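Local coordinates for nucleotidyl transferase (Methanothermobacter thermautotrophicus, PDB 6PLJ), which probably acts as a nucleotidyltransferase of the MobA-like NTP transferase family, in an archaeon whose cell wall is built of pseudomurein, at residues 36-39 against 40-44; 196-199 against 200-203; 224-227 against 228-232. All coordinates share one frame; numbering follows the deposited sequence.

Contact 1: 36-39 against 40-44. With NA (sodium ion), chain J.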
loop_
_atom_site.group_PDB
_atom_site.type_symbol
_atom_site.label_atom_id
_atom_site.label_comp_id
_atom_site.label_asym_id
_atom_site.label_seq_id
_atom_site.Cartn_x
_atom_site.Cartn_y
_atom_site.Cartn_z
ATOM N N SER A 36 7.852 12.658 6.857
ATOM C CA SER A 36 8.381 13.923 7.347
ATOM C C SER A 36 8.080 15.084 6.395
ATOM O O SER A 36 7.754 16.186 6.856
ATOM C CB SER A 36 9.879 13.796 7.626
ATOM O OG SER A 36 10.595 13.369 6.491
ATOM N N ARG A 37 8.159 14.827 5.089
ATOM C CA ARG A 37 7.906 15.860 4.076
ATOM C C ARG A 37 6.505 16.426 4.205
ATOM O O ARG A 37 6.311 17.655 4.181
ATOM C CB ARG A 37 8.154 15.300 2.670
ATOM C CG ARG A 37 8.056 16.314 1.542
ATOM C CD ARG A 37 9.038 17.434 1.703
ATOM N NE ARG A 37 8.463 18.608 2.344
ATOM C CZ ARG A 37 9.139 19.702 2.668
ATOM N NH1 ARG A 37 10.462 19.782 2.464
ATOM N NH2 ARG A 37 8.494 20.715 3.224
ATOM N N MET A 38 5.526 15.557 4.408
ATOM C CA MET A 38 4.161 16.025 4.487
ATOM C C MET A 38 3.926 16.838 5.756
ATOM O O MET A 38 3.204 17.825 5.721
ATOM C CB MET A 38 3.163 14.879 4.387
ATOM C CG MET A 38 1.779 15.377 3.996
ATOM S SD MET A 38 0.450 14.660 4.943
ATOM C CE MET A 38 0.906 15.154 6.608
ATOM N N MET A 39 4.533 16.427 6.875
ATOM C CA MET A 39 4.410 17.156 8.129
ATOM C C MET A 39 5.064 18.526 8.034
ATOM O O MET A 39 4.493 19.502 8.511
ATOM C CB MET A 39 4.993 16.354 9.286
ATOM C CG MET A 39 4.172 15.102 9.528
ATOM S SD MET A 39 4.776 14.154 10.921
ATOM C CE MET A 39 4.110 15.074 12.271
ATOM N N ARG A 40 6.229 18.587 7.396
ATOM C CA ARG A 40 6.913 19.868 7.165
ATOM C C ARG A 40 6.071 20.764 6.271
ATOM O O ARG A 40 5.989 21.982 6.509
ATOM C CB ARG A 40 8.278 19.657 6.536
ATOM C CG ARG A 40 9.290 18.992 7.465
ATOM C CD ARG A 40 10.573 18.732 6.718
ATOM N NE ARG A 40 11.319 19.962 6.463
ATOM C CZ ARG A 40 12.109 20.574 7.357
ATOM N NH1 ARG A 40 12.284 20.082 8.587
ATOM N NH2 ARG A 40 12.747 21.692 7.026
ATOM N N ASP A 41 5.443 20.177 5.251
ATOM C CA ASP A 41 4.541 20.962 4.403
ATOM C C ASP A 41 3.444 21.642 5.217
ATOM O O ASP A 41 3.078 22.799 4.951
ATOM C CB ASP A 41 3.860 20.092 3.330
ATOM C CG ASP A 41 4.782 19.657 2.202
ATOM O OD1 ASP A 41 5.929 20.132 2.051
ATOM O OD2 ASP A 41 4.320 18.803 1.408
ATOM N N MET A 42 2.866 20.912 6.158
ATOM C CA MET A 42 1.836 21.460 7.026
ATOM C C MET A 42 2.388 22.589 7.876
ATOM O O MET A 42 1.754 23.642 7.985
ATOM C CB MET A 42 1.225 20.384 7.912
ATOM C CG MET A 42 0.407 19.399 7.104
ATOM S SD MET A 42 -0.507 18.231 8.100
ATOM C CE MET A 42 -1.858 19.238 8.700
ATOM N N ALA A 43 3.573 22.383 8.447
ATOM C CA ALA A 43 4.214 23.424 9.259
ATOM C C ALA A 43 4.494 24.682 8.431
ATOM O O ALA A 43 4.300 25.808 8.929
ATOM C CB ALA A 43 5.500 22.907 9.866
ATOM N N GLU A 44 4.896 24.493 7.174
ATOM C CA GLU A 44 5.200 25.606 6.256
ATOM C C GLU A 44 3.958 26.375 5.778
ATOM O O GLU A 44 4.082 27.483 5.241
ATOM C CB GLU A 44 6.055 25.119 5.071
ATOM C CG GLU A 44 7.492 24.815 5.487
ATOM C CD GLU A 44 8.293 23.979 4.504
ATOM O OE1 GLU A 44 7.994 23.964 3.282
ATOM O OE2 GLU A 44 9.260 23.346 4.973
HETATM NA NA NA J . 3.622 23.689 2.244
HETATM O O HOH W 1 11.592 21.924 4.095
HETATM O O HOH W 2 5.964 23.181 1.495
#
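Arg37 reaches along its helix to Asp41 and Glu44, four and seven residues on. Its CG lies anti to the backbone N (chi1 -174°). CB and CG make no close contact with 40-44; the chi2 bend swings CD to 4.1 Å from Asp41 OD1, and the chi3 bend carries NE on to it. NE gives that same oxygen a weak bond of 3.0 Å. At the tip, NH2 meets OD1 of Asp41 again, at 2.9 Å. Both bonds are bent, because one oxygen serves two donors. The guanidinium and carboxylate planes lie 30° apart. NH2 also makes a long, weak salt bridge of 3.3 Å to Glu44 OE2. NH1 bonds to water 1, which is also held by Arg40 NE and Glu44 OE2. The CB of Arg40 sits over one guanidinium face, 3.5 Å from Arg37 NH2. The helix 36-44 follows strand 25-31 and its glycine-rich turn, as in MobA-like NTP transferase domains. With a leucine here, the carboxylates of Asp41 and Glu44 would probably lose their shared positive partner and be left facing each other. Asp41 OD2 turns elsewhere, accepting bonds from Tyr223 N and His222 ND1. The backbone O of Asp41 binds the sodium ion, and water 2 links the metal to Asp41 OD1 and Glu44 OE1. On the buried side, the CE of Met38 rests 3.7 Å from Met42 SD, and both side chains touch Tyr223.

Contact 2: 196-199 against 200-203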
loop_
_atom_site.group_PDB
_atom_site.type_symbol
_atom_site.label_atom_id
_atom_site.label_comp_id
_atom_site.label_asym_id
_atom_site.label_seq_id
_atom_site.Cartn_x
_atom_site.Cartn_y
_atom_site.Cartn_z
ATOM N N LEU A 196 11.007 -3.944 -8.204
ATOM C CA LEU A 196 10.235 -4.264 -9.392
ATOM C C LEU A 196 11.145 -4.326 -10.639
ATOM O O LEU A 196 10.997 -5.208 -11.482
ATOM C CB LEU A 196 9.114 -3.247 -9.586
ATOM C CG LEU A 196 8.063 -3.209 -8.477
ATOM C CD1 LEU A 196 7.189 -1.974 -8.624
ATOM C CD2 LEU A 196 7.220 -4.470 -8.495
ATOM N N TRP A 197 12.083 -3.391 -10.716
ATOM C CA TRP A 197 13.097 -3.398 -11.779
ATOM C C TRP A 197 13.976 -4.653 -11.706
ATOM O O TRP A 197 14.299 -5.233 -12.734
ATOM C CB TRP A 197 13.973 -2.152 -11.698
ATOM C CG TRP A 197 13.316 -0.893 -12.166
ATOM C CD1 TRP A 197 12.908 0.154 -11.395
ATOM C CD2 TRP A 197 13.040 -0.524 -13.524
ATOM N NE1 TRP A 197 12.381 1.146 -12.181
ATOM C CE2 TRP A 197 12.454 0.761 -13.492
ATOM C CE3 TRP A 197 13.229 -1.152 -14.760
ATOM C CZ2 TRP A 197 12.063 1.439 -14.654
ATOM C CZ3 TRP A 197 12.827 -0.482 -15.922
ATOM C CH2 TRP A 197 12.247 0.798 -15.852
ATOM N N MET A 198 14.347 -5.053 -10.489
ATOM C CA MET A 198 15.067 -6.315 -10.255
ATOM C C MET A 198 14.288 -7.514 -10.779
ATOM O O MET A 198 14.832 -8.347 -11.503
ATOM C CB MET A 198 15.318 -6.517 -8.764
ATOM C CG MET A 198 16.591 -5.899 -8.227
ATOM S SD MET A 198 17.008 -6.662 -6.649
ATOM C CE MET A 198 16.661 -8.378 -7.029
ATOM N N MET A 199 13.009 -7.591 -10.405
ATOM C CA MET A 199 12.114 -8.637 -10.888
ATOM C C MET A 199 12.040 -8.717 -12.414
ATOM O O MET A 199 12.123 -9.804 -12.990
ATOM C CB MET A 199 10.690 -8.431 -10.344
ATOM C CG MET A 199 10.535 -8.746 -8.875
ATOM S SD MET A 199 8.873 -8.292 -8.308
ATOM C CE MET A 199 9.135 -8.506 -6.551
ATOM N N LEU A 200 11.874 -7.565 -13.062
ATOM C CA LEU A 200 11.844 -7.524 -14.524
ATOM C C LEU A 200 13.160 -8.026 -15.141
ATOM O O LEU A 200 13.123 -8.802 -16.100
ATOM C CB LEU A 200 11.531 -6.108 -15.012
ATOM C CG LEU A 200 10.084 -5.658 -14.769
ATOM C CD1 LEU A 200 9.979 -4.150 -14.972
ATOM C CD2 LEU A 200 9.103 -6.385 -15.671
ATOM N N GLU A 201 14.290 -7.607 -14.576
ATOM C CA GLU A 201 15.625 -8.076 -15.016
ATOM C C GLU A 201 15.750 -9.593 -14.887
ATOM O O GLU A 201 16.320 -10.257 -15.763
ATOM C CB GLU A 201 16.734 -7.409 -14.203
ATOM C CG GLU A 201 16.939 -5.930 -14.507
ATOM C CD GLU A 201 17.654 -5.167 -13.397
ATOM O OE1 GLU A 201 18.107 -5.783 -12.404
ATOM O OE2 GLU A 201 17.769 -3.930 -13.522
ATOM N N ASP A 202 15.194 -10.139 -13.800
ATOM C CA ASP A 202 15.179 -11.579 -13.566
ATOM C C ASP A 202 14.172 -12.342 -14.430
ATOM O O ASP A 202 14.131 -13.569 -14.376
ATOM C CB ASP A 202 14.910 -11.880 -12.076
ATOM C CG ASP A 202 16.023 -11.392 -11.157
ATOM O OD1 ASP A 202 17.151 -11.126 -11.628
ATOM O OD2 ASP A 202 15.783 -11.274 -9.937
ATOM N N GLY A 203 13.339 -11.642 -15.199
ATOM C CA GLY A 203 12.369 -12.280 -16.077
ATOM C C GLY A 203 11.039 -12.583 -15.410
ATOM O O GLY A 203 10.217 -13.302 -15.970
#
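Leu200 lies one turn after Leu196 and Trp197, in the last part of helix 192-201. The helix finishes in a Schellman motif, with Gly203 at positive phi (88°). A side chain at that position would press on the carbonyl oxygen of Asp202. The tight part of the contact is the backbone and the first atoms of the side chains. Leu200 N, Glu201 N and Asp202 N bond back to the carbonyls of Leu196, Trp197 and Met198. With CG beside its own backbone N (chi1 -71°), Leu200 folds over the preceding turn and sets CG 3.4 Å from Leu196 O. Glu201 does the same, its CG 3.3 Å from Trp197 O. The buried face is apolar. Leu196 packs on Ile155, and Met199 packs on Val153 and Leu180. The outer side is looser. Leu200 CD1 comes only to 4.4 Å from CE3 of the Trp197 ring, approaching it obliquely. Trp197 also rests on Asn166 and Ala167. The carboxylate of Glu201 lies at the exposed surface and runs back past Trp197 O without bonding to it. Asp202 OD2 is hydrogen-bonded to Tyr184 OH of helix 178-184. The turn is closed by a bond from Gly203 N to Leu200 O, 3.0 Å long.

Contact 3: 224-227 against 228-232. With EDO (1,2-ethanediol), chain E.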
loop_
_atom_site.group_PDB
_atom_site.type_symbol
_atom_site.label_atom_id
_atom_site.label_comp_id
_atom_site.label_asym_id
_atom_site.label_seq_id
_atom_site.Cartn_x
_atom_site.Cartn_y
_atom_site.Cartn_z
ATOM N N SER A 224 -0.005 18.557 -0.461
ATOM C CA SER A 224 -0.801 18.756 -1.686
ATOM C C SER A 224 -1.412 17.449 -2.201
ATOM O O SER A 224 -2.492 17.464 -2.769
ATOM C CB SER A 224 0.028 19.445 -2.765
ATOM O OG SER A 224 1.179 18.708 -3.103
ATOM N N ASP A 225 -0.720 16.327 -2.002
ATOM C CA ASP A 225 -1.255 15.015 -2.401
ATOM C C ASP A 225 -2.477 14.660 -1.580
ATOM O O ASP A 225 -3.462 14.138 -2.095
ATOM C CB ASP A 225 -0.209 13.916 -2.206
ATOM C CG ASP A 225 1.030 14.102 -3.066
ATOM O OD1 ASP A 225 0.897 14.509 -4.246
ATOM O OD2 ASP A 225 2.143 13.775 -2.585
ATOM N N TYR A 226 -2.413 14.929 -0.277
ATOM C CA TYR A 226 -3.568 14.709 0.575
ATOM C C TYR A 226 -4.751 15.592 0.143
ATOM O O TYR A 226 -5.879 15.130 0.038
ATOM C CB TYR A 226 -3.227 14.970 2.034
ATOM C CG TYR A 226 -4.410 15.187 2.917
ATOM C CD1 TYR A 226 -5.202 14.115 3.336
ATOM C CD2 TYR A 226 -4.752 16.469 3.354
ATOM C CE1 TYR A 226 -6.291 14.303 4.155
ATOM C CE2 TYR A 226 -5.841 16.664 4.178
ATOM C CZ TYR A 226 -6.603 15.583 4.585
ATOM O OH TYR A 226 -7.678 15.762 5.432
ATOM N N LEU A 227 -4.471 16.855 -0.154
ATOM C CA LEU A 227 -5.553 17.760 -0.526
ATOM C C LEU A 227 -6.207 17.311 -1.822
ATOM O O LEU A 227 -7.422 17.394 -1.960
ATOM C CB LEU A 227 -5.065 19.196 -0.645
ATOM C CG LEU A 227 -4.530 19.802 0.659
ATOM C CD1 LEU A 227 -3.964 21.180 0.372
ATOM C CD2 LEU A 227 -5.604 19.861 1.718
ATOM N N ARG A 228 -5.392 16.821 -2.745
ATOM C CA ARG A 228 -5.888 16.264 -4.006
ATOM C C ARG A 228 -6.817 15.065 -3.767
ATOM O O ARG A 228 -7.886 14.961 -4.347
ATOM C CB ARG A 228 -4.716 15.886 -4.890
ATOM C CG ARG A 228 -5.109 15.316 -6.233
ATOM C CD ARG A 228 -3.904 14.890 -7.032
ATOM N NE ARG A 228 -4.341 14.219 -8.248
ATOM C CZ ARG A 228 -3.550 13.640 -9.136
ATOM N NH1 ARG A 228 -2.229 13.611 -8.965
ATOM N NH2 ARG A 228 -4.091 13.059 -10.208
ATOM N N ILE A 229 -6.405 14.159 -2.892
ATOM C CA ILE A 229 -7.221 13.015 -2.546
ATOM C C ILE A 229 -8.495 13.458 -1.833
ATOM O O ILE A 229 -9.579 12.977 -2.142
ATOM C CB ILE A 229 -6.431 12.013 -1.680
ATOM C CG1 ILE A 229 -5.356 11.347 -2.535
ATOM C CG2 ILE A 229 -7.368 10.989 -1.048
ATOM C CD1 ILE A 229 -4.251 10.685 -1.739
ATOM N N ARG A 230 -8.355 14.373 -0.892
ATOM C CA ARG A 230 -9.532 14.853 -0.139
ATOM C C ARG A 230 -10.549 15.461 -1.114
ATOM O O ARG A 230 -11.696 15.231 -0.953
ATOM C CB ARG A 230 -9.107 15.845 0.952
ATOM C CG ARG A 230 -10.256 16.442 1.749
ATOM C CD ARG A 230 -9.761 17.457 2.782
ATOM N NE ARG A 230 -9.595 18.768 2.185
ATOM C CZ ARG A 230 -9.083 19.836 2.787
ATOM N NH1 ARG A 230 -8.985 20.972 2.119
ATOM N NH2 ARG A 230 -8.648 19.769 4.033
ATOM N N ASP A 231 -10.075 16.238 -2.076
ATOM C CA ASP A 231 -10.981 16.846 -3.062
ATOM C C ASP A 231 -11.743 15.792 -3.863
ATOM O O ASP A 231 -12.938 15.963 -4.157
ATOM C CB ASP A 231 -10.223 17.780 -4.007
ATOM C CG ASP A 231 -9.774 19.075 -3.332
ATOM O OD1 ASP A 231 -10.233 19.395 -2.213
ATOM O OD2 ASP A 231 -8.932 19.759 -3.936
ATOM N N HIS A 232 -11.063 14.707 -4.215
ATOM C CA HIS A 232 -11.715 13.587 -4.902
ATOM C C HIS A 232 -12.802 12.941 -4.041
ATOM O O HIS A 232 -13.901 12.672 -4.529
ATOM C CB HIS A 232 -10.663 12.555 -5.291
ATOM C CG HIS A 232 -11.206 11.212 -5.637
ATOM N ND1 HIS A 232 -11.952 10.977 -6.765
ATOM C CD2 HIS A 232 -11.058 10.015 -5.026
ATOM C CE1 HIS A 232 -12.256 9.690 -6.829
ATOM N NE2 HIS A 232 -11.728 9.087 -5.779
HETATM C C1 EDO E . -6.603 22.406 -2.448
HETATM O O1 EDO E . -7.859 21.725 -2.448
HETATM C C2 EDO E . -5.749 21.853 -3.578
HETATM O O2 EDO E . -6.242 20.557 -3.944
HETATM O O HOH W 3 -0.454 14.373 -6.727
HETATM O O HOH W 4 -8.144 18.193 6.486
#
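Ser224 starts the contact with its backbone: its O accepts a bond from Arg228 N at 3.0 Å. The next three carbonyls are used the same way, by Ile229, Arg230 and Asp231. Asp225 adds a side-chain link. Water 3 donates to its OD1 at 2.8 Å and accepts from Arg228 NH1, so the two opposite charges are joined through water and not directly. Arg228 reaches this water with a chain extended from CG to NE. Asp225 OD2 turns back to the amides of Asn221 and His222. Tyr226 has its ring under Arg230, whose CB lies over one ring face. The arginine runs on past the hydroxyl, its CD 3.8 Å from Tyr226 OH. Ring and guanidinium planes are 72° apart, and water 4 bridges Tyr226 OH and Arg230 NH2 at the edges of both groups. Leu227 lies alongside Arg230. Its CD2 sits 3.5 Å above one face of the guanidinium, toward the rim, and packs on it by van der Waals contact. The bend at chi3 of Arg230 (85°) lays that face against Leu227 CD2 and brings NH2 to water 4. One turn on, Asp231 OD2 accepts bonds from both hydroxyls of an ethanediol molecule, probably from the crystallisation liquor. Helix 223-236 rests on strand 56-57: Tyr226, Ile229 and Arg230 touch Leu57, and Tyr226 OH bonds to Pro56 O. Ile229 and Arg228 lean on Val218.

Overall arrangement
All three contacts lie within single helices near the periphery of the fold, and each has a buried and an exposed side. Contacts 1 and 3 are neighbours, with nearest atoms about 5 Å apart. Tyr223, at the start of helix 223-236, ties them together: Met38 and Met42 touch it, and the ring of Tyr226 meets its ring. Contact 2 is remote, its centre 34 Å from that of contact 1, and its buried face packs on the main sheet. The chemistry differs. Contact 1 joins charges directly, with waters added. Contact 3 joins Asp225 and Arg228 through water and lays an arginine against apolar and aromatic groups. Contact 2 is mainly backbone and apolar packing at a helix end.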